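Local coordinates for protein acyl-CoA dehydrogenase (PDB 3NF4) that binds flavin adenine dinucleotide and, as an acyl-CoA dehydrogenase, probably catalyses the alpha,beta-desaturation of acyl-CoA thioesters, at residues L247-L252 against R312-G317; I254-T259 against A305-A310; A262-D267 against E358-E363; A331-M336 against G372-Q377. One frame throughout, in Å; residues are numbered along the deposited sequence.

Contact 1 of 4, residues L247-L252 against R312-G317; sequences LDSGRL and RRRDQG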
# COMPACT_ATOMS: atom_id res chain seq x y z
N LEU A 247 -18.82 -17.41 14.85
CA LEU A 247 -17.98 -16.59 13.93
C LEU A 247 -16.78 -15.95 14.63
O LEU A 247 -15.63 -16.08 14.16
CB LEU A 247 -18.82 -15.50 13.21
CG LEU A 247 -19.91 -15.91 12.19
CD1 LEU A 247 -20.77 -14.72 11.75
CD2 LEU A 247 -19.34 -16.65 10.98
N ASP A 248 -17.06 -15.29 15.76
CA ASP A 248 -16.05 -14.62 16.57
C ASP A 248 -14.89 -15.56 16.96
O ASP A 248 -13.70 -15.19 16.81
CB ASP A 248 -16.70 -13.99 17.82
CG ASP A 248 -17.58 -12.76 17.48
OD1 ASP A 248 -17.75 -12.43 16.28
OD2 ASP A 248 -18.12 -12.10 18.42
N SER A 249 -15.23 -16.77 17.40
CA SER A 249 -14.23 -17.76 17.80
C SER A 249 -13.39 -18.29 16.65
O SER A 249 -12.19 -18.45 16.78
CB SER A 249 -14.87 -18.96 18.53
OG SER A 249 -15.43 -18.53 19.76
N GLY A 250 -14.04 -18.59 15.53
CA GLY A 250 -13.33 -19.10 14.37
C GLY A 250 -12.39 -18.07 13.75
O GLY A 250 -11.27 -18.40 13.31
N ARG A 251 -12.83 -16.82 13.72
CA ARG A 251 -12.01 -15.76 13.15
C ARG A 251 -10.70 -15.56 13.96
O ARG A 251 -9.66 -15.36 13.35
CB ARG A 251 -12.83 -14.46 12.96
CG ARG A 251 -13.98 -14.60 11.94
CD ARG A 251 -15.04 -13.45 12.03
NE ARG A 251 -15.91 -13.44 10.84
CZ ARG A 251 -17.09 -12.81 10.72
NH1 ARG A 251 -17.58 -12.09 11.71
NH2 ARG A 251 -17.78 -12.90 9.58
N LEU A 252 -10.73 -15.70 15.29
CA LEU A 252 -9.49 -15.68 16.14
C LEU A 252 -8.55 -16.87 15.98
O LEU A 252 -7.33 -16.69 15.91
CB LEU A 252 -9.81 -15.56 17.64
CG LEU A 252 -10.47 -14.30 18.16
CD1 LEU A 252 -10.68 -14.44 19.65
CD2 LEU A 252 -9.63 -13.04 17.83
N ARG A 312 -8.19 -11.28 25.25
CA ARG A 312 -8.38 -10.84 26.63
C ARG A 312 -9.78 -10.27 26.87
O ARG A 312 -10.34 -10.45 27.96
CB ARG A 312 -7.33 -9.82 27.03
CG ARG A 312 -5.91 -10.33 27.04
CD ARG A 312 -4.94 -9.16 27.08
NE ARG A 312 -4.83 -8.53 28.41
CZ ARG A 312 -4.52 -7.25 28.62
NH1 ARG A 312 -4.30 -6.42 27.61
NH2 ARG A 312 -4.44 -6.79 29.87
N ARG A 313 -10.35 -9.60 25.86
CA ARG A 313 -11.75 -9.16 25.91
C ARG A 313 -12.74 -10.36 26.04
O ARG A 313 -13.70 -10.31 26.82
CB ARG A 313 -12.11 -8.30 24.70
CG ARG A 313 -11.42 -6.94 24.66
CD ARG A 313 -11.69 -6.19 23.35
NE ARG A 313 -10.79 -5.05 23.21
CZ ARG A 313 -11.01 -3.84 23.73
NH1 ARG A 313 -12.10 -3.60 24.45
NH2 ARG A 313 -10.12 -2.88 23.55
N ARG A 314 -12.48 -11.42 25.27
CA ARG A 314 -13.28 -12.64 25.32
C ARG A 314 -13.15 -13.32 26.68
O ARG A 314 -14.16 -13.70 27.30
CB ARG A 314 -12.90 -13.62 24.20
CG ARG A 314 -13.54 -15.00 24.34
CD ARG A 314 -12.92 -16.00 23.38
NE ARG A 314 -13.40 -17.36 23.61
CZ ARG A 314 -14.43 -17.91 22.97
NH1 ARG A 314 -15.09 -17.24 22.04
NH2 ARG A 314 -14.79 -19.15 23.25
N ASP A 315 -11.90 -13.49 27.12
CA ASP A 315 -11.62 -14.11 28.42
C ASP A 315 -12.32 -13.36 29.56
O ASP A 315 -12.73 -13.99 30.53
CB ASP A 315 -10.12 -14.23 28.70
CG ASP A 315 -9.39 -15.17 27.74
OD1 ASP A 315 -10.01 -16.12 27.18
OD2 ASP A 315 -8.17 -14.96 27.57
N GLN A 316 -12.46 -12.04 29.43
CA GLN A 316 -13.16 -11.23 30.44
C GLN A 316 -14.68 -11.21 30.31
O GLN A 316 -15.36 -10.54 31.09
CB GLN A 316 -12.62 -9.79 30.48
CG GLN A 316 -11.46 -9.58 31.43
CD GLN A 316 -10.83 -8.20 31.29
OE1 GLN A 316 -11.51 -7.18 31.35
NE2 GLN A 316 -9.51 -8.18 31.11
N GLY A 317 -15.21 -11.90 29.30
CA GLY A 317 -16.66 -11.90 29.05
C GLY A 317 -17.25 -10.62 28.48
O GLY A 317 -18.43 -10.33 28.71
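Ser-249 and Arg-314 meet between two helices of the all-helical C-terminal domain of the acyl-CoA dehydrogenase fold: helix 247-274 near its start, helix 289-315 at its end. The backbones stand well apart, their closest CA atoms, those of Ser-249 and Arg-314, lying 9.1 Å from each other, which leaves the bridging to one long side chain. The polar part is a single weak hydrogen bond, with Arg-314 NH1 2.6 Å from Ser-249 OG but an N-H...O angle of only 116°. Arg-314 spans the gap because its CG is anti to the backbone N (chi1 170°) and the chain runs extended from CG to NE. The guanidinium is also in a cation-pi contact with Tyr-77, and its NH1 makes a second weak bond to Tyr-320 OH, consistent with a charge shared among several modest partners. Apolar contact is slight: Leu-252 points its CB toward the other segment, yet its side chain makes no close contact with 312-317 and packs instead on Tyr-77, Leu-81 and Ala-324. Backbone bonds finish the second helix. Gly-317, at a phi of 72°, closes it with a Schellman motif in which Gly-317 N donates to Arg-314 O at 2.9 Å.

Contact 2 of 4, residues I254-T259 against A305-A310; sequences IAAVAT and ATYLDA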
# COMPACT_ATOMS: atom_id res chain seq x y z
N ILE A 254 -8.05 -18.60 13.21
CA ILE A 254 -7.32 -18.35 11.96
C ILE A 254 -6.32 -17.17 12.03
O ILE A 254 -5.25 -17.24 11.39
CB ILE A 254 -8.30 -18.18 10.77
CG1 ILE A 254 -9.05 -19.49 10.52
CG2 ILE A 254 -7.59 -17.68 9.50
CD1 ILE A 254 -8.19 -20.76 10.37
N ALA A 255 -6.67 -16.11 12.77
CA ALA A 255 -5.72 -15.04 13.05
C ALA A 255 -4.46 -15.61 13.69
O ALA A 255 -3.37 -15.24 13.31
CB ALA A 255 -6.33 -13.97 13.94
N ALA A 256 -4.62 -16.55 14.63
CA ALA A 256 -3.46 -17.17 15.31
C ALA A 256 -2.65 -18.05 14.35
O ALA A 256 -1.41 -18.03 14.40
CB ALA A 256 -3.88 -17.98 16.53
N VAL A 257 -3.35 -18.82 13.50
CA VAL A 257 -2.69 -19.66 12.49
C VAL A 257 -1.88 -18.82 11.50
O VAL A 257 -0.77 -19.20 11.15
CB VAL A 257 -3.71 -20.60 11.74
CG1 VAL A 257 -3.05 -21.32 10.58
CG2 VAL A 257 -4.28 -21.67 12.73
N ALA A 258 -2.44 -17.71 11.02
CA ALA A 258 -1.75 -16.89 10.01
C ALA A 258 -0.51 -16.23 10.61
O ALA A 258 0.52 -16.11 9.93
CB ALA A 258 -2.69 -15.82 9.40
N THR A 259 -0.61 -15.82 11.88
CA THR A 259 0.54 -15.20 12.58
C THR A 259 1.73 -16.19 12.68
O THR A 259 2.89 -15.80 12.52
CB THR A 259 0.10 -14.64 13.98
OG1 THR A 259 -0.93 -13.66 13.79
CG2 THR A 259 1.28 -13.99 14.78
N ALA A 305 -0.06 -8.95 18.60
CA ALA A 305 -0.70 -8.06 19.59
C ALA A 305 -2.20 -7.82 19.36
O ALA A 305 -2.98 -7.73 20.31
CB ALA A 305 0.04 -6.71 19.68
N THR A 306 -2.59 -7.71 18.10
CA THR A 306 -3.99 -7.55 17.73
C THR A 306 -4.86 -8.79 18.10
O THR A 306 -5.95 -8.62 18.68
CB THR A 306 -4.14 -7.14 16.23
OG1 THR A 306 -3.32 -5.99 15.97
CG2 THR A 306 -5.55 -6.76 15.95
N TYR A 307 -4.40 -10.01 17.82
CA TYR A 307 -5.24 -11.17 18.19
C TYR A 307 -5.36 -11.36 19.72
O TYR A 307 -6.41 -11.78 20.23
CB TYR A 307 -4.96 -12.48 17.39
CG TYR A 307 -3.78 -13.35 17.82
CD1 TYR A 307 -3.85 -14.12 18.99
CD2 TYR A 307 -2.64 -13.45 17.05
CE1 TYR A 307 -2.80 -14.91 19.41
CE2 TYR A 307 -1.55 -14.27 17.44
CZ TYR A 307 -1.64 -15.00 18.64
OH TYR A 307 -0.61 -15.81 19.12
N LEU A 308 -4.30 -10.99 20.43
CA LEU A 308 -4.27 -11.10 21.88
C LEU A 308 -5.15 -10.08 22.58
O LEU A 308 -5.76 -10.41 23.60
CB LEU A 308 -2.84 -11.02 22.41
CG LEU A 308 -1.90 -12.17 22.04
CD1 LEU A 308 -0.52 -11.75 22.52
CD2 LEU A 308 -2.37 -13.47 22.67
N ASP A 309 -5.21 -8.86 22.04
CA ASP A 309 -6.10 -7.84 22.57
C ASP A 309 -7.56 -8.33 22.51
O ASP A 309 -8.30 -8.20 23.51
CB ASP A 309 -5.93 -6.52 21.81
CG ASP A 309 -6.80 -5.39 22.36
OD1 ASP A 309 -8.05 -5.46 22.23
OD2 ASP A 309 -6.23 -4.40 22.90
N ALA A 310 -7.98 -8.89 21.37
CA ALA A 310 -9.31 -9.48 21.23
C ALA A 310 -9.53 -10.67 22.19
O ALA A 310 -10.59 -10.79 22.76
CB ALA A 310 -9.58 -9.89 19.79
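Tyr-307 lays its ring against Ala-256 and Thr-259, filling the gap between helices 247-274 and 289-315, while Ala-255 meets the CB at its root. In these segments the helices run antiparallel, at 157° with axes 9.8 Å apart, as neighbours in the C-terminal helical bundle. The tight part is all on Tyr-307. Its CG sits between the backbone N and the carbonyl carbon (chi1 81°), a torsion that swings the ring across segment 254-259. Ala-256 CA then lies over one face in a CH-pi contact, 4.2 Å from the ring centroid and 17° off the normal. Thr-259 comes to the ring edge, its OG1 3.7 Å from Tyr-307 CD2 and its CG2 in the ring plane. Ala-255 CB and Tyr-307 CB are 4.0 Å apart. On the far side of helix 289-315, the looser one, Asp-309 is partly exposed, pairs with Arg-313 and packs on Leu-14 of the second subunit. Thr-259 OG1 is held within its own helix by Ala-255 O at 2.9 Å, a carbonyl that also accepts Thr-259 N from the opposite face of its plane. Tyr-307 OH is bonded to Glu-85 OE1 of helix 77-88, and what crosses the contact is apolar and CH-pi packing.

Contact 3 of 4, residues A262-D267 against E358-E363; sequences AQAALD and ERYMRE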
# COMPACT_ATOMS: atom_id res chain seq x y z
N ALA A 262 3.33 -16.66 9.24
CA ALA A 262 4.22 -15.50 9.03
C ALA A 262 5.50 -15.57 9.88
O ALA A 262 6.58 -15.27 9.39
CB ALA A 262 3.49 -14.17 9.30
N GLN A 263 5.40 -15.95 11.16
CA GLN A 263 6.59 -16.07 12.02
C GLN A 263 7.57 -17.12 11.48
O GLN A 263 8.79 -16.89 11.49
CB GLN A 263 6.20 -16.38 13.47
CG GLN A 263 7.37 -16.60 14.45
CD GLN A 263 8.20 -15.32 14.71
OE1 GLN A 263 7.67 -14.24 15.03
NE2 GLN A 263 9.50 -15.45 14.59
N ALA A 264 7.07 -18.26 11.03
CA ALA A 264 7.93 -19.29 10.40
C ALA A 264 8.71 -18.76 9.17
O ALA A 264 9.87 -19.05 8.99
CB ALA A 264 7.09 -20.49 9.99
N ALA A 265 8.05 -17.98 8.32
CA ALA A 265 8.67 -17.41 7.12
C ALA A 265 9.65 -16.30 7.51
O ALA A 265 10.71 -16.17 6.89
CB ALA A 265 7.61 -16.89 6.16
N LEU A 266 9.34 -15.53 8.54
CA LEU A 266 10.30 -14.56 9.05
C LEU A 266 11.61 -15.21 9.58
O LEU A 266 12.70 -14.69 9.29
CB LEU A 266 9.66 -13.65 10.11
CG LEU A 266 10.60 -12.59 10.74
CD1 LEU A 266 10.89 -11.50 9.74
CD2 LEU A 266 10.07 -11.94 12.06
N ASP A 267 11.51 -16.31 10.35
CA ASP A 267 12.70 -17.01 10.87
C ASP A 267 13.61 -17.58 9.74
O ASP A 267 14.84 -17.42 9.79
CB ASP A 267 12.32 -18.13 11.88
CG ASP A 267 11.74 -17.58 13.21
OD1 ASP A 267 12.07 -16.43 13.61
OD2 ASP A 267 10.98 -18.33 13.88
N GLU A 358 8.79 -21.09 -0.53
CA GLU A 358 7.85 -21.14 -1.66
C GLU A 358 6.56 -21.84 -1.26
O GLU A 358 5.47 -21.45 -1.71
CB GLU A 358 8.48 -21.76 -2.92
CG GLU A 358 8.75 -23.28 -2.82
CD GLU A 358 7.50 -24.14 -3.10
OE1 GLU A 358 7.45 -25.31 -2.63
OE2 GLU A 358 6.58 -23.62 -3.78
N ARG A 359 6.66 -22.85 -0.39
CA ARG A 359 5.46 -23.48 0.18
C ARG A 359 4.66 -22.50 1.09
O ARG A 359 3.42 -22.45 1.02
CB ARG A 359 5.83 -24.76 0.93
CG ARG A 359 4.65 -25.40 1.71
CD ARG A 359 4.90 -26.89 2.15
NE ARG A 359 6.04 -27.06 3.08
CZ ARG A 359 5.98 -26.91 4.41
NH1 ARG A 359 4.85 -26.58 5.04
NH2 ARG A 359 7.07 -27.11 5.14
N TYR A 360 5.37 -21.74 1.93
CA TYR A 360 4.71 -20.82 2.89
C TYR A 360 3.87 -19.77 2.14
O TYR A 360 2.74 -19.49 2.55
CB TYR A 360 5.71 -20.16 3.87
CG TYR A 360 6.38 -21.11 4.89
CD1 TYR A 360 5.79 -22.33 5.25
CD2 TYR A 360 7.60 -20.78 5.49
CE1 TYR A 360 6.40 -23.20 6.17
CE2 TYR A 360 8.21 -21.62 6.38
CZ TYR A 360 7.60 -22.83 6.73
OH TYR A 360 8.21 -23.65 7.65
N MET A 361 4.42 -19.22 1.06
CA MET A 361 3.70 -18.34 0.15
C MET A 361 2.41 -18.92 -0.47
O MET A 361 1.43 -18.21 -0.60
CB MET A 361 4.63 -17.82 -0.96
CG MET A 361 4.02 -16.71 -1.76
SD MET A 361 5.15 -15.99 -2.97
CE MET A 361 3.99 -15.14 -4.04
N ARG A 362 2.44 -20.18 -0.86
CA ARG A 362 1.26 -20.87 -1.39
C ARG A 362 0.21 -21.13 -0.27
O ARG A 362 -1.00 -21.02 -0.51
CB ARG A 362 1.65 -22.19 -2.10
CG ARG A 362 2.53 -22.01 -3.37
CD ARG A 362 2.78 -23.34 -4.10
NE ARG A 362 3.83 -24.18 -3.49
CZ ARG A 362 3.63 -25.32 -2.83
NH1 ARG A 362 2.41 -25.81 -2.65
NH2 ARG A 362 4.66 -26.00 -2.32
N GLU A 363 0.65 -21.41 0.94
CA GLU A 363 -0.26 -21.62 2.07
C GLU A 363 -0.97 -20.35 2.53
O GLU A 363 -2.11 -20.40 3.00
CB GLU A 363 0.47 -22.27 3.26
CG GLU A 363 0.72 -23.75 3.05
CD GLU A 363 1.78 -24.41 3.97
OE1 GLU A 363 2.28 -23.80 4.95
OE2 GLU A 363 2.11 -25.59 3.69
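Tyr-360 leans its ring against Ala-264 and Ala-265, and that ring, with two methyl groups and the Ala-265 CA, makes the contact between segments 262-267 and 358-363 of the C-terminal helical domain. Its CG lies anti to the carbonyl carbon (chi1 -67°), which sends the ring out toward the neighbouring helix. The ring meets them obliquely. One flank of it does the touching: Tyr-360 CD2 is 3.9 Å from Ala-265 CB, while CE2 is 3.9 Å from Ala-264 CB. The two small residues allow the backbones to close to 6.7 Å between Ala-265 CA and Tyr-360 CA. Leu-261 and Glu-268 of helix 247-274 and Thr-339 of helix 321-346 also touch Tyr-360. Two arginine-glutamate pairs form within 358-363. Arg-362 takes Glu-358 side-on, its NE 2.8 Å from OE2 and its NH2 2.9 Å from OE1, with both oxygens within 4° of the guanidinium plane; its NH1 bonds Met-210 O. Arg-359 NH1 reaches Glu-363 OE2 at 3.2 Å, and its NH2 pairs with Asp-40. The charges are probably largely balanced by these pairs, while the contact with Ala-264 and Ala-265 is apolar.

Contact 4 of 4, residues A331-M336 against G372-Q377; sequences ATDAAM and GTNQIQ. With FAD (flavin-adenine dinucleotide), chain C.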
# COMPACT_ATOMS: atom_id res chain seq x y z
N ALA A 331 -4.10 -10.04 10.47
CA ALA A 331 -3.18 -11.17 10.52
C ALA A 331 -3.01 -11.93 9.18
O ALA A 331 -1.90 -12.43 8.89
CB ALA A 331 -3.59 -12.13 11.63
N THR A 332 -4.07 -12.00 8.38
CA THR A 332 -3.97 -12.69 7.08
C THR A 332 -3.39 -11.79 5.99
O THR A 332 -2.60 -12.25 5.15
CB THR A 332 -5.31 -13.38 6.62
OG1 THR A 332 -6.36 -12.40 6.43
CG2 THR A 332 -5.76 -14.40 7.64
N ASP A 333 -3.73 -10.51 5.99
CA ASP A 333 -3.00 -9.57 5.10
C ASP A 333 -1.46 -9.61 5.42
O ASP A 333 -0.63 -9.61 4.51
CB ASP A 333 -3.57 -8.14 5.13
CG ASP A 333 -4.84 -7.95 4.20
OD1 ASP A 333 -5.26 -8.89 3.46
OD2 ASP A 333 -5.44 -6.83 4.22
N ALA A 334 -1.09 -9.70 6.70
CA ALA A 334 0.34 -9.80 7.08
C ALA A 334 1.03 -11.09 6.61
O ALA A 334 2.17 -11.02 6.15
CB ALA A 334 0.53 -9.63 8.62
N ALA A 335 0.36 -12.24 6.72
CA ALA A 335 0.96 -13.49 6.23
C ALA A 335 1.22 -13.44 4.72
O ALA A 335 2.29 -13.84 4.25
CB ALA A 335 0.12 -14.75 6.62
N MET A 336 0.28 -12.90 3.95
CA MET A 336 0.48 -12.81 2.51
C MET A 336 1.66 -11.89 2.18
O MET A 336 2.49 -12.22 1.33
CB MET A 336 -0.78 -12.34 1.77
CG MET A 336 -0.70 -12.51 0.23
SD MET A 336 -0.78 -14.27 -0.20
CE MET A 336 0.91 -14.53 -0.75
N GLY A 372 -14.55 -16.44 6.15
CA GLY A 372 -15.04 -15.12 5.77
C GLY A 372 -13.91 -14.39 5.07
O GLY A 372 -12.90 -14.08 5.71
N THR A 373 -14.09 -14.13 3.76
CA THR A 373 -13.07 -13.48 2.93
C THR A 373 -12.76 -12.13 3.54
O THR A 373 -13.57 -11.56 4.29
CB THR A 373 -13.53 -13.27 1.42
OG1 THR A 373 -14.56 -12.27 1.35
CG2 THR A 373 -14.05 -14.56 0.79
N ASN A 374 -11.59 -11.60 3.22
CA ASN A 374 -11.25 -10.25 3.66
C ASN A 374 -12.16 -9.09 3.14
O ASN A 374 -12.19 -8.01 3.75
CB ASN A 374 -9.77 -10.01 3.48
CG ASN A 374 -8.95 -10.87 4.44
OD1 ASN A 374 -9.52 -11.60 5.28
ND2 ASN A 374 -7.63 -10.79 4.36
N GLN A 375 -12.95 -9.34 2.08
CA GLN A 375 -13.99 -8.35 1.68
C GLN A 375 -15.23 -8.41 2.63
O GLN A 375 -15.76 -7.36 3.03
CB GLN A 375 -14.41 -8.49 0.22
CG GLN A 375 -13.35 -8.06 -0.81
CD GLN A 375 -12.13 -9.00 -0.87
OE1 GLN A 375 -12.26 -10.24 -0.88
NE2 GLN A 375 -10.92 -8.40 -0.88
N ILE A 376 -15.66 -9.61 3.00
CA ILE A 376 -16.70 -9.77 4.04
C ILE A 376 -16.28 -9.18 5.42
O ILE A 376 -17.10 -8.49 6.08
CB ILE A 376 -17.21 -11.27 4.12
CG1 ILE A 376 -18.40 -11.46 3.18
CG2 ILE A 376 -17.66 -11.70 5.50
CD1 ILE A 376 -18.06 -11.49 1.72
N GLN A 377 -15.02 -9.43 5.84
CA GLN A 377 -14.47 -8.78 7.08
C GLN A 377 -14.64 -7.26 7.07
O GLN A 377 -15.17 -6.70 8.02
CB GLN A 377 -13.00 -9.13 7.37
CG GLN A 377 -12.64 -10.62 7.60
CD GLN A 377 -13.60 -11.41 8.53
OE1 GLN A 377 -14.27 -10.85 9.41
NE2 GLN A 377 -13.66 -12.74 8.34
PA FAD C . -17.95 -16.41 -3.12
O1A FAD C . -18.95 -16.20 -2.02
O2A FAD C . -18.46 -16.91 -4.44
O5B FAD C . -17.19 -15.01 -3.39
C5B FAD C . -16.38 -14.74 -4.53
C4B FAD C . -15.83 -13.31 -4.45
O4B FAD C . -16.89 -12.32 -4.34
C3B FAD C . -14.94 -13.13 -3.23
O3B FAD C . -13.81 -12.34 -3.59
C2B FAD C . -15.79 -12.35 -2.24
O2B FAD C . -14.98 -11.60 -1.30
C1B FAD C . -16.71 -11.52 -3.16
N9A FAD C . -17.98 -11.25 -2.43
C8A FAD C . -18.93 -12.17 -2.09
N7A FAD C . -19.91 -11.55 -1.40
C5A FAD C . -19.57 -10.24 -1.32
C6A FAD C . -20.19 -9.13 -0.75
N6A FAD C . -21.37 -9.27 -0.10
N1A FAD C . -19.58 -7.90 -0.84
C2A FAD C . -18.40 -7.76 -1.48
N3A FAD C . -17.79 -8.83 -2.02
C4A FAD C . -18.35 -10.06 -1.96
N1 FAD C . -16.50 -24.05 4.65
C2 FAD C . -17.08 -24.65 5.74
O2 FAD C . -18.26 -24.38 6.07
N3 FAD C . -16.38 -25.55 6.48
C4 FAD C . -15.10 -25.87 6.17
O4 FAD C . -14.49 -26.71 6.88
C4X FAD C . -14.48 -25.26 5.06
N5 FAD C . -13.20 -25.58 4.72
C5X FAD C . -12.64 -25.01 3.62
C6 FAD C . -11.33 -25.34 3.27
C7 FAD C . -10.73 -24.76 2.15
C7M FAD C . -9.31 -25.15 1.81
C8 FAD C . -11.46 -23.84 1.39
C8M FAD C . -10.91 -23.16 0.17
C9 FAD C . -12.76 -23.51 1.75
C9A FAD C . -13.37 -24.08 2.86
N10 FAD C . -14.65 -23.74 3.19
C10 FAD C . -15.22 -24.34 4.28
C1' FAD C . -15.42 -22.76 2.37
C2' FAD C . -14.97 -21.28 2.51
O2' FAD C . -15.36 -20.78 3.81
C3' FAD C . -15.46 -20.39 1.33
O3' FAD C . -14.77 -20.83 0.15
C4' FAD C . -15.25 -18.86 1.45
O4' FAD C . -15.68 -18.36 2.73
C5' FAD C . -15.88 -17.98 0.34
O5' FAD C . -17.07 -18.47 -0.33
P FAD C . -17.04 -18.82 -1.92
O1P FAD C . -15.85 -19.73 -2.18
O2P FAD C . -18.39 -19.28 -2.38
O3P FAD C . -16.75 -17.36 -2.57
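Asn-374 ND2 is gripped by two acceptors of helix 321-346. The shorter and straighter bond runs from Asn-374 ND2 to Thr-332 OG1, 2.9 Å away at 165°, with the oxygen in the amide plane. The other, from Asn-374 ND2 to Asp-333 OD1 at 3.2 Å, is more bent (137°) and comes from above the carboxylate plane, the two flat groups being turned 76° against each other. Both acceptors and the amide have a second shell: Lys-328 bonds Asn-374 OD1 and Gly-372 O through its NZ and Thr-332 OG1 through its main-chain O, while Gln-368 NE2 donates to Asp-333 OD1. With ND2 and OD1 both engaged, the amide has its rotation fixed. Gly-372 O also accepts Gln-377 NE2 at 3.0 Å. Such bonds are consistent with a well-held turn at the opening of helix 374-383, where Thr-373 is the N-cap, its OG1 accepting a weak bond from Ile-376 N. This helix start in the C-terminal domain forms part of the FAD pocket. Thr-373 OG1, placed between the backbone N and the carbonyl carbon, is hydrogen-bonded to the ribose hydroxyl O2B of FAD at 2.8 Å, and O2B gives a weak bond to Gln-375 OE1. Ile-376 CD1 lies 3.6 Å from C5A of the adenine. Farther out, Gln-344 of the third subunit donates its NE2 to Gln-375 OE1, and its main-chain O is bonded to FAD.

All four contacts lie in the C-terminal helical domain, and helix 247-274 runs through the first three: contacts 1 and 2 join it to helix 289-315, with contact 2 enclosed between the segments of contact 1, and contact 3 joins it farther along to helix 357-367. Centres of contacts 1 and 2 are 10 Å apart, and those of contacts 1 and 3, the most distant pair, 26 Å. Contact 4 comes after contacts 1 and 2 in the chain but interleaves with contact 3. It touches all the others, with its centre 12 Å from that of contact 2. The bundle thereby connects the second-subunit side, at contacts 1 and 2, with the third subunit at contacts 3 and 4, and the FAD pocket at contact 4.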